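Surface-associated protein CshB (Streptococcus gordonii, PDB 6YZG) is a cell-wall-attached streptococcal surface adhesin that probably binds fibronectin, this chain containing its non-repetitive domain 2. Local coordinates at residues 178-182 and 225-231; 45-51 and 205-210; 36-42 and 122-128. All blocks are in the same frame, centred on the assembly; numbering follows the deposited sequence.

Interaction 1: 178-182 and 225-231; sequences AYNVI and FGPNRSN. Unlike the reference sequence in segment 178-182: N180 (reference Thr).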
loop_
_atom_site.group_PDB
_atom_site.type_symbol
_atom_site.label_atom_id
_atom_site.label_comp_id
_atom_site.label_asym_id
_atom_site.label_seq_id
_atom_site.Cartn_x
_atom_site.Cartn_y
_atom_site.Cartn_z
ATOM N N ALA A 178 3.453 -1.599 -16.862
ATOM C CA ALA A 178 2.525 -0.497 -16.489
ATOM C C ALA A 178 1.878 -0.635 -15.097
ATOM O O ALA A 178 1.581 0.411 -14.518
ATOM C CB ALA A 178 1.472 -0.411 -17.553
ATOM N N TYR A 179 1.509 -1.851 -14.646
ATOM C CA TYR A 179 0.928 -2.209 -13.299
ATOM C C TYR A 179 1.519 -3.596 -13.000
ATOM O O TYR A 179 2.126 -4.161 -13.913
ATOM C CB TYR A 179 -0.622 -2.293 -13.199
ATOM C CG TYR A 179 -1.226 -2.979 -14.394
ATOM C CD1 TYR A 179 -1.547 -2.243 -15.513
ATOM C CD2 TYR A 179 -1.306 -4.364 -14.485
ATOM C CE1 TYR A 179 -1.865 -2.838 -16.723
ATOM C CE2 TYR A 179 -1.656 -4.966 -15.675
ATOM C CZ TYR A 179 -1.984 -4.210 -16.793
ATOM O OH TYR A 179 -2.246 -4.783 -17.975
ATOM N N ASN A 180 1.180 -4.194 -11.861
ATOM C CA ASN A 180 1.712 -5.531 -11.529
ATOM C C ASN A 180 0.615 -6.622 -11.458
ATOM O O ASN A 180 -0.270 -6.499 -10.693
ATOM C CB ASN A 180 2.485 -5.410 -10.220
ATOM C CG ASN A 180 2.929 -6.757 -9.751
ATOM O OD1 ASN A 180 3.640 -7.445 -10.455
ATOM N ND2 ASN A 180 2.440 -7.165 -8.606
ATOM N N VAL A 181 0.724 -7.674 -12.258
ATOM C CA VAL A 181 -0.209 -8.815 -12.233
ATOM C C VAL A 181 0.112 -9.695 -11.018
ATOM O O VAL A 181 1.292 -10.029 -10.835
ATOM C CB VAL A 181 -0.135 -9.614 -13.538
ATOM C CG1 VAL A 181 -1.160 -10.733 -13.533
ATOM C CG2 VAL A 181 -0.272 -8.667 -14.722
ATOM N N ILE A 182 -0.856 -10.049 -10.189
ATOM C CA ILE A 182 -0.572 -10.882 -9.005
ATOM C C ILE A 182 -0.340 -12.297 -9.486
ATOM O O ILE A 182 -1.197 -12.886 -10.175
ATOM C CB ILE A 182 -1.719 -10.833 -7.971
ATOM C CG1 ILE A 182 -1.959 -9.413 -7.511
ATOM C CG2 ILE A 182 -1.428 -11.756 -6.814
ATOM C CD1 ILE A 182 -3.172 -9.175 -6.613
ATOM N N PHE A 225 -10.031 -9.255 -16.734
ATOM C CA PHE A 225 -8.893 -8.435 -16.319
ATOM C C PHE A 225 -8.678 -8.507 -14.826
ATOM O O PHE A 225 -9.633 -8.410 -14.059
ATOM C CB PHE A 225 -9.106 -6.971 -16.701
ATOM C CG PHE A 225 -7.917 -6.082 -16.489
ATOM C CD1 PHE A 225 -6.756 -6.244 -17.232
ATOM C CD2 PHE A 225 -7.934 -5.101 -15.518
ATOM C CE1 PHE A 225 -5.659 -5.410 -17.010
ATOM C CE2 PHE A 225 -6.843 -4.265 -15.309
ATOM C CZ PHE A 225 -5.718 -4.462 -16.038
ATOM N N GLY A 226 -7.417 -8.666 -14.467
ATOM C CA GLY A 226 -7.041 -8.710 -13.053
ATOM C C GLY A 226 -7.013 -10.129 -12.520
ATOM O O GLY A 226 -7.348 -11.025 -13.215
ATOM N N PRO A 227 -6.725 -10.319 -11.230
ATOM C CA PRO A 227 -6.417 -9.245 -10.314
ATOM C C PRO A 227 -4.974 -8.727 -10.366
ATOM O O PRO A 227 -4.071 -9.420 -10.526
ATOM C CB PRO A 227 -6.724 -9.896 -8.953
ATOM C CG PRO A 227 -6.316 -11.310 -9.172
ATOM C CD PRO A 227 -6.814 -11.604 -10.571
ATOM N N ASN A 228 -4.868 -7.428 -10.200
ATOM C CA ASN A 228 -3.553 -6.765 -10.186
ATOM C C ASN A 228 -3.372 -5.871 -8.963
ATOM O O ASN A 228 -4.226 -5.770 -8.135
ATOM C CB ASN A 228 -3.480 -5.747 -11.312
ATOM C CG ASN A 228 -3.822 -6.336 -12.652
ATOM O OD1 ASN A 228 -3.244 -7.305 -13.072
ATOM N ND2 ASN A 228 -4.797 -5.736 -13.302
ATOM N N ARG A 229 -2.210 -5.217 -8.956
ATOM C CA ARG A 229 -1.869 -4.127 -8.003
ATOM C C ARG A 229 -1.048 -3.071 -8.742
ATOM O O ARG A 229 -0.265 -3.400 -9.602
ATOM C CB ARG A 229 -1.279 -4.661 -6.708
ATOM C CG ARG A 229 -0.145 -5.658 -6.844
ATOM C CD ARG A 229 0.158 -6.172 -5.473
ATOM N NE ARG A 229 0.143 -5.104 -4.495
ATOM C CZ ARG A 229 1.212 -4.716 -3.833
ATOM N NH1 ARG A 229 1.143 -3.731 -2.961
ATOM N NH2 ARG A 229 2.346 -5.350 -4.044
ATOM N N SER A 230 -1.308 -1.804 -8.433
ATOM C CA SER A 230 -0.570 -0.637 -8.996
ATOM C C SER A 230 0.881 -0.739 -8.509
ATOM O O SER A 230 1.029 -1.255 -7.380
ATOM C CB SER A 230 -1.181 0.695 -8.602
ATOM O OG SER A 230 -0.262 1.745 -8.896
ATOM N N ASN A 231 1.849 -0.361 -9.371
ATOM C CA ASN A 231 3.307 -0.642 -9.218
ATOM C C ASN A 231 4.104 0.663 -9.035
ATOM O O ASN A 231 5.345 0.569 -8.869
ATOM C CB ASN A 231 3.854 -1.494 -10.388
ATOM C CG ASN A 231 4.142 -0.743 -11.675
ATOM O OD1 ASN A 231 3.754 0.408 -11.832
ATOM N ND2 ASN A 231 4.781 -1.401 -12.636
HETATM O O HOH W 1 -3.636 -12.123 -11.165
#
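Start with the backbone, because it carries most of the polar bookkeeping here. Residues 178-182 and 225-231 pair as two short antiparallel strands. N180 and R229 form the hydrogen-bonded pair, N180 N giving to R229 O at 2.8 Å and R229 N to N180 O at 2.9 Å. V181 and N228 are the non-hydrogen-bonded pair beside it, their CA atoms 4.4 Å apart. One step further on, I182 N donates to P227 O at 3.3 Å, and a water gives one proton to that same P227 O (2.8 Å) and the other to I182 O (2.7 Å), so the pairing is prolonged through solvent where the two segments diverge. P227 follows a cis peptide bond, and G226 before it has a positive phi at which a CB would jam against the preceding carbonyl.

The side chains are satisfied less evenly. On the V181-N228 face, N228 OD1 sits 3.7 Å from V181 CG2 and has no polar partner in the model. The Y179 hydroxyl is bonded to T217 O, while its ring takes the edge of F225 in an offset edge-to-face contact, centroids 5.5 Å apart and planes at 80°. On the opposite face R229 lies along N180, the engagement of its NE being with A148 O.

In the fold, strand 224-229 is the middle member of a three-stranded antiparallel sheet, with 180-181 along one side and 153-158 along the other. P227 packs on F153 and I155 of that third strand, and F225 also reaches V238 of the second subunit.

Interaction 2: 45-51 and 205-210; sequences FNSTEIY and VDWYKY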
loop_
_atom_site.group_PDB
_atom_site.type_symbol
_atom_site.label_atom_id
_atom_site.label_comp_id
_atom_site.label_asym_id
_atom_site.label_seq_id
_atom_site.Cartn_x
_atom_site.Cartn_y
_atom_site.Cartn_z
ATOM N N PHE A 45 -17.050 -14.747 -7.579
ATOM C CA PHE A 45 -16.333 -15.274 -8.766
ATOM C C PHE A 45 -16.326 -16.822 -8.755
ATOM O O PHE A 45 -16.327 -17.422 -9.838
ATOM C CB PHE A 45 -14.923 -14.728 -8.826
ATOM C CG PHE A 45 -14.159 -14.998 -10.089
ATOM C CD1 PHE A 45 -14.523 -14.412 -11.292
ATOM C CD2 PHE A 45 -13.103 -15.878 -10.059
ATOM C CE1 PHE A 45 -13.759 -14.681 -12.413
ATOM C CE2 PHE A 45 -12.358 -16.167 -11.202
ATOM C CZ PHE A 45 -12.703 -15.545 -12.369
ATOM N N ASN A 46 -16.325 -17.445 -7.606
ATOM C CA ASN A 46 -16.324 -18.941 -7.471
ATOM C C ASN A 46 -17.653 -19.526 -7.948
ATOM O O ASN A 46 -17.742 -20.766 -8.016
ATOM C CB ASN A 46 -15.998 -19.332 -6.038
ATOM C CG ASN A 46 -16.891 -18.721 -4.988
ATOM O OD1 ASN A 46 -16.988 -17.509 -4.931
ATOM N ND2 ASN A 46 -17.511 -19.483 -4.080
ATOM N N SER A 47 -18.628 -18.726 -8.318
ATOM C CA SER A 47 -19.893 -19.176 -8.933
ATOM C C SER A 47 -19.885 -19.092 -10.442
ATOM O O SER A 47 -20.939 -19.465 -11.042
ATOM C CB SER A 47 -21.086 -18.405 -8.421
ATOM O OG SER A 47 -21.138 -17.085 -8.924
ATOM N N THR A 48 -18.837 -18.554 -11.038
ATOM C CA THR A 48 -18.865 -18.298 -12.501
ATOM C C THR A 48 -18.380 -19.481 -13.344
ATOM O O THR A 48 -17.639 -20.273 -12.874
ATOM C CB THR A 48 -18.014 -17.073 -12.875
ATOM O OG1 THR A 48 -16.637 -17.336 -12.595
ATOM C CG2 THR A 48 -18.434 -15.824 -12.138
ATOM N N GLU A 49 -18.801 -19.504 -14.599
ATOM C CA GLU A 49 -18.323 -20.526 -15.565
ATOM C C GLU A 49 -16.826 -20.312 -15.822
ATOM O O GLU A 49 -16.169 -21.242 -16.078
ATOM C CB GLU A 49 -19.100 -20.455 -16.877
ATOM C CG GLU A 49 -20.543 -20.820 -16.700
ATOM C CD GLU A 49 -20.924 -22.282 -16.769
ATOM O OE1 GLU A 49 -20.122 -23.087 -17.213
ATOM O OE2 GLU A 49 -22.084 -22.584 -16.427
ATOM N N ILE A 50 -16.355 -19.067 -15.740
ATOM C CA ILE A 50 -14.914 -18.777 -15.864
ATOM C C ILE A 50 -14.150 -19.623 -14.826
ATOM O O ILE A 50 -13.186 -20.307 -15.129
ATOM C CB ILE A 50 -14.607 -17.279 -15.731
ATOM C CG1 ILE A 50 -15.323 -16.416 -16.790
ATOM C CG2 ILE A 50 -13.114 -17.091 -15.716
ATOM C CD1 ILE A 50 -15.570 -15.037 -16.270
ATOM N N TYR A 51 -14.577 -19.503 -13.574
ATOM C CA TYR A 51 -13.917 -20.215 -12.467
ATOM C C TYR A 51 -14.116 -21.763 -12.624
ATOM O O TYR A 51 -13.129 -22.467 -12.425
ATOM C CB TYR A 51 -14.515 -19.706 -11.148
ATOM C CG TYR A 51 -13.901 -20.352 -9.940
ATOM C CD1 TYR A 51 -12.736 -19.871 -9.339
ATOM C CD2 TYR A 51 -14.501 -21.494 -9.397
ATOM C CE1 TYR A 51 -12.212 -20.435 -8.204
ATOM C CE2 TYR A 51 -13.973 -22.070 -8.259
ATOM C CZ TYR A 51 -12.852 -21.533 -7.657
ATOM O OH TYR A 51 -12.317 -22.182 -6.548
ATOM N N VAL A 205 -12.784 -21.975 -1.369
ATOM C CA VAL A 205 -12.401 -21.471 -2.709
ATOM C C VAL A 205 -10.936 -21.790 -2.992
ATOM O O VAL A 205 -10.101 -21.746 -2.048
ATOM C CB VAL A 205 -12.675 -19.968 -2.739
ATOM C CG1 VAL A 205 -12.143 -19.400 -4.037
ATOM C CG2 VAL A 205 -14.123 -19.614 -2.507
ATOM N N ASP A 206 -10.599 -22.046 -4.235
ATOM C CA ASP A 206 -9.230 -22.149 -4.745
ATOM C C ASP A 206 -8.747 -20.759 -5.192
ATOM O O ASP A 206 -9.013 -20.348 -6.338
ATOM C CB ASP A 206 -9.085 -23.180 -5.846
ATOM C CG ASP A 206 -7.630 -23.300 -6.303
ATOM O OD1 ASP A 206 -6.765 -22.557 -5.823
ATOM O OD2 ASP A 206 -7.363 -24.217 -7.113
ATOM N N TRP A 207 -8.168 -19.989 -4.290
ATOM C CA TRP A 207 -7.819 -18.580 -4.559
ATOM C C TRP A 207 -6.775 -18.536 -5.650
ATOM O O TRP A 207 -6.660 -17.502 -6.312
ATOM C CB TRP A 207 -7.319 -17.918 -3.267
ATOM C CG TRP A 207 -8.382 -17.961 -2.230
ATOM C CD1 TRP A 207 -8.436 -18.814 -1.159
ATOM C CD2 TRP A 207 -9.657 -17.286 -2.243
ATOM N NE1 TRP A 207 -9.593 -18.630 -0.498
ATOM C CE2 TRP A 207 -10.390 -17.673 -1.090
ATOM C CE3 TRP A 207 -10.254 -16.321 -3.079
ATOM C CZ2 TRP A 207 -11.645 -17.201 -0.751
ATOM C CZ3 TRP A 207 -11.481 -15.850 -2.747
ATOM C CH2 TRP A 207 -12.203 -16.285 -1.633
ATOM N N TYR A 208 -5.950 -19.564 -5.838
ATOM C CA TYR A 208 -4.941 -19.520 -6.916
ATOM C C TYR A 208 -5.643 -19.420 -8.269
ATOM O O TYR A 208 -5.008 -18.897 -9.239
ATOM C CB TYR A 208 -4.031 -20.748 -6.887
ATOM C CG TYR A 208 -3.282 -20.836 -5.603
ATOM C CD1 TYR A 208 -2.382 -19.855 -5.225
ATOM C CD2 TYR A 208 -3.468 -21.932 -4.772
ATOM C CE1 TYR A 208 -1.662 -19.955 -4.030
ATOM C CE2 TYR A 208 -2.820 -22.002 -3.553
ATOM C CZ TYR A 208 -1.914 -21.021 -3.183
ATOM O OH TYR A 208 -1.276 -21.149 -1.966
ATOM N N LYS A 209 -6.871 -19.882 -8.374
ATOM C CA LYS A 209 -7.637 -19.805 -9.646
ATOM C C LYS A 209 -8.467 -18.506 -9.683
ATOM O O LYS A 209 -9.201 -18.327 -10.660
ATOM C CB LYS A 209 -8.441 -21.065 -9.947
ATOM C CG LYS A 209 -7.543 -22.295 -10.106
ATOM C CD LYS A 209 -6.427 -22.062 -11.120
ATOM C CE LYS A 209 -5.452 -23.223 -11.283
ATOM N NZ LYS A 209 -6.117 -24.410 -11.859
ATOM N N TYR A 210 -8.355 -17.590 -8.734
ATOM C CA TYR A 210 -8.769 -16.166 -8.925
ATOM C C TYR A 210 -7.686 -15.445 -9.709
ATOM O O TYR A 210 -7.991 -14.406 -10.282
ATOM C CB TYR A 210 -9.054 -15.487 -7.593
ATOM C CG TYR A 210 -10.448 -15.667 -7.053
ATOM C CD1 TYR A 210 -11.070 -16.903 -6.985
ATOM C CD2 TYR A 210 -11.160 -14.580 -6.585
ATOM C CE1 TYR A 210 -12.345 -17.024 -6.486
ATOM C CE2 TYR A 210 -12.432 -14.690 -6.057
ATOM C CZ TYR A 210 -13.042 -15.913 -6.023
ATOM O OH TYR A 210 -14.286 -16.096 -5.456
#
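An aromatic cluster of F45, Y51 and Y210 joins the start of helix 49-55, with the 3-10 turn before it, to the 3-10 turn at 207-209. Y51 and Y210 each lose 80 Å² to the contact and F45 loses 55 Å². Y210 meets both of the others: F45 turns its ring edge to the face of Y210 in a T-shaped pair, centroids 5.0 Å apart and planes at 72°, while Y51 CE1 comes to 3.8 Å from Y210 CE1 at the edge of that ring.

Both tyrosines keep their hydroxyls in polar company despite the burial. Y210 OH is bonded to N120 OD1 and takes only a weak, 3.3 Å bond from N46 N. Y51 OH also bonds T63 OG1. I155 of strand 153-158 touches both F45 and Y210, and Y249 of the second subunit meets the F45 ring edge-to-face, so the cluster forms part of the subunit interface.

The helix that presents Y51 is N-capped by T48, whose OG1 gives to F45 O and accepts from Y51 N at 3.1 Å. The Y51 side chain reaches V205 and D206, where D206 N donates to Y51 OH at 2.9 Å.

Interaction 3: 36-42 and 122-128; sequences TLTVKEL and GVKFDIE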
loop_
_atom_site.group_PDB
_atom_site.type_symbol
_atom_site.label_atom_id
_atom_site.label_comp_id
_atom_site.label_asym_id
_atom_site.label_seq_id
_atom_site.Cartn_x
_atom_site.Cartn_y
_atom_site.Cartn_z
ATOM N N THR A 36 -28.066 3.098 -18.600
ATOM C CA THR A 36 -28.886 2.391 -17.615
ATOM C C THR A 36 -28.143 1.126 -17.256
ATOM O O THR A 36 -27.847 0.308 -18.182
ATOM C CB THR A 36 -30.270 2.037 -18.143
ATOM O OG1 THR A 36 -30.940 3.241 -18.601
ATOM C CG2 THR A 36 -31.098 1.367 -17.085
ATOM N N LEU A 37 -27.870 0.909 -15.989
ATOM C CA LEU A 37 -27.280 -0.312 -15.454
ATOM C C LEU A 37 -28.405 -1.054 -14.738
ATOM O O LEU A 37 -29.158 -0.452 -13.939
ATOM C CB LEU A 37 -26.192 -0.059 -14.415
ATOM C CG LEU A 37 -25.065 0.894 -14.774
ATOM C CD1 LEU A 37 -24.010 0.909 -13.682
ATOM C CD2 LEU A 37 -24.513 0.764 -16.156
ATOM N N THR A 38 -28.512 -2.347 -14.981
ATOM C CA THR A 38 -29.467 -3.199 -14.265
ATOM C C THR A 38 -28.715 -4.339 -13.602
ATOM O O THR A 38 -27.905 -4.974 -14.285
ATOM C CB THR A 38 -30.521 -3.806 -15.197
ATOM O OG1 THR A 38 -31.187 -2.753 -15.928
ATOM C CG2 THR A 38 -31.558 -4.594 -14.441
ATOM N N VAL A 39 -28.925 -4.556 -12.314
ATOM C CA VAL A 39 -28.270 -5.688 -11.638
ATOM C C VAL A 39 -28.826 -7.003 -12.143
ATOM O O VAL A 39 -30.065 -7.240 -12.005
ATOM C CB VAL A 39 -28.387 -5.572 -10.132
ATOM C CG1 VAL A 39 -27.743 -6.769 -9.508
ATOM C CG2 VAL A 39 -27.839 -4.269 -9.605
ATOM N N LYS A 40 -28.001 -7.823 -12.789
ATOM C CA LYS A 40 -28.425 -9.138 -13.336
ATOM C C LYS A 40 -28.150 -10.222 -12.281
ATOM O O LYS A 40 -28.926 -11.180 -12.189
ATOM C CB LYS A 40 -27.613 -9.410 -14.604
ATOM C CG LYS A 40 -27.923 -10.727 -15.292
ATOM C CD LYS A 40 -27.156 -10.890 -16.570
ATOM C CE LYS A 40 -27.584 -12.119 -17.337
ATOM N NZ LYS A 40 -27.591 -11.829 -18.787
ATOM N N GLU A 41 -26.997 -10.132 -11.593
ATOM C CA GLU A 41 -26.527 -11.190 -10.669
ATOM C C GLU A 41 -25.747 -10.544 -9.530
ATOM O O GLU A 41 -25.064 -9.523 -9.760
ATOM C CB GLU A 41 -25.587 -12.178 -11.385
ATOM C CG GLU A 41 -26.208 -12.957 -12.497
ATOM C CD GLU A 41 -25.236 -14.010 -12.983
ATOM O OE1 GLU A 41 -25.551 -15.220 -12.813
ATOM O OE2 GLU A 41 -24.111 -13.607 -13.378
ATOM N N LEU A 42 -25.877 -11.079 -8.332
ATOM C CA LEU A 42 -25.080 -10.714 -7.161
ATOM C C LEU A 42 -24.471 -12.019 -6.623
ATOM O O LEU A 42 -25.018 -12.656 -5.654
ATOM C CB LEU A 42 -25.940 -9.999 -6.104
ATOM C CG LEU A 42 -26.372 -8.609 -6.522
ATOM C CD1 LEU A 42 -27.646 -8.172 -5.810
ATOM C CD2 LEU A 42 -25.256 -7.615 -6.255
ATOM N N GLY A 122 -19.561 -10.340 -5.737
ATOM C CA GLY A 122 -19.505 -9.820 -7.117
ATOM C C GLY A 122 -20.847 -9.282 -7.522
ATOM O O GLY A 122 -21.872 -9.472 -6.834
ATOM N N VAL A 123 -20.829 -8.580 -8.616
ATOM C CA VAL A 123 -22.035 -7.992 -9.242
ATOM C C VAL A 123 -21.883 -8.081 -10.745
ATOM O O VAL A 123 -20.778 -7.805 -11.263
ATOM C CB VAL A 123 -22.257 -6.543 -8.789
ATOM C CG1 VAL A 123 -21.084 -5.616 -9.073
ATOM C CG2 VAL A 123 -23.610 -6.053 -9.318
ATOM N N LYS A 124 -22.953 -8.429 -11.455
ATOM C CA LYS A 124 -22.969 -8.359 -12.920
ATOM C C LYS A 124 -24.119 -7.441 -13.327
ATOM O O LYS A 124 -25.233 -7.583 -12.806
ATOM C CB LYS A 124 -23.160 -9.723 -13.522
ATOM C CG LYS A 124 -22.904 -9.759 -15.008
ATOM C CD LYS A 124 -22.892 -11.195 -15.524
ATOM C CE LYS A 124 -22.148 -11.417 -16.821
ATOM N NZ LYS A 124 -21.431 -12.722 -16.778
ATOM N N PHE A 125 -23.782 -6.498 -14.175
ATOM C CA PHE A 125 -24.757 -5.526 -14.698
ATOM C C PHE A 125 -25.029 -5.751 -16.183
ATOM O O PHE A 125 -24.146 -5.976 -16.935
ATOM C CB PHE A 125 -24.162 -4.115 -14.621
ATOM C CG PHE A 125 -23.946 -3.568 -13.233
ATOM C CD1 PHE A 125 -25.001 -3.102 -12.472
ATOM C CD2 PHE A 125 -22.693 -3.520 -12.679
ATOM C CE1 PHE A 125 -24.809 -2.591 -11.199
ATOM C CE2 PHE A 125 -22.504 -3.019 -11.408
ATOM C CZ PHE A 125 -23.550 -2.540 -10.677
ATOM N N ASP A 126 -26.303 -5.623 -16.517
ATOM C CA ASP A 126 -26.728 -5.471 -17.922
ATOM C C ASP A 126 -26.558 -3.968 -18.175
ATOM O O ASP A 126 -26.896 -3.180 -17.317
ATOM C CB ASP A 126 -28.164 -5.962 -18.138
ATOM C CG ASP A 126 -28.319 -7.474 -18.308
ATOM O OD1 ASP A 126 -27.557 -8.067 -19.031
ATOM O OD2 ASP A 126 -29.206 -8.040 -17.690
ATOM N N ILE A 127 -25.997 -3.622 -19.305
ATOM C CA ILE A 127 -25.743 -2.199 -19.638
ATOM C C ILE A 127 -26.491 -1.849 -20.911
ATOM O O ILE A 127 -26.420 -2.612 -21.833
ATOM C CB ILE A 127 -24.246 -1.965 -19.892
ATOM C CG1 ILE A 127 -23.400 -2.235 -18.657
ATOM C CG2 ILE A 127 -24.000 -0.572 -20.449
ATOM C CD1 ILE A 127 -21.969 -2.366 -19.086
ATOM N N GLU A 128 -27.121 -0.690 -20.909
ATOM C CA GLU A 128 -27.774 -0.147 -22.116
ATOM C C GLU A 128 -27.416 1.333 -22.207
ATOM O O GLU A 128 -27.459 2.014 -21.221
ATOM C CB GLU A 128 -29.276 -0.308 -21.975
ATOM C CG GLU A 128 -30.132 0.496 -22.928
ATOM C CD GLU A 128 -31.540 0.388 -22.371
ATOM O OE1 GLU A 128 -31.998 -0.748 -22.261
ATOM O OE2 GLU A 128 -32.074 1.392 -21.901
HETATM O O HOH W 2 -30.249 3.868 -21.340
HETATM O O HOH W 3 -22.713 -14.571 -15.171
#
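L37 and V39 meet F125 and I127 on the buried side of this antiparallel strand pair, L42 and V123 at its margin. L37 CD1 lies over one face of the F125 ring, V39 CG2 is 3.8 Å from F125 CE1, and L42 CD2 is 3.8 Å from V123 CG2. M260 of the second subunit packs on L37 and F125.

Between the strands, T36 and E128, then T38 and D126, exchange paired backbone bonds. Beyond V39 the register slips by one in a classic beta bulge: K124 O accepts from K40 N at 2.8 Å and, weakly, from E41 N at 3.3 Å.

The other face is polar. K40 NZ forms its main salt bridge with E245 of the second subunit and a long one with D126 OD1 (3.8 Å). Water links E41 OE2 to K124 NZ, and a second T36 OG1 to E128 OE2.

The chemistry implies a two-sided sheet, apolar within and charged or hydrated without, and residues 122-126 of strand 119-131 also pair antiparallel with the second subunit.

Interaction 2 is the buried one, held mainly by aromatic rings with sparse hydrogen bonding, whereas interactions 1 and 3 are partly buried and rest on antiparallel backbone pairing. Those two differ in extent: interaction 3 buries 710 Å² along long strands of the larger sheet, interaction 1 515 Å² around a very short strand in the three-stranded one. Interactions 1 and 2 touch directly, P227 CD lying 3.1 Å from Y210 O, and side chains of both pack on strand 153-158. Interactions 2 and 3 adjoin through the chain, as strand 33-41 leads to helix 49-55. Interactions 1 and 3 stay about 12 Å apart at their nearest atoms. All three reach the second subunit.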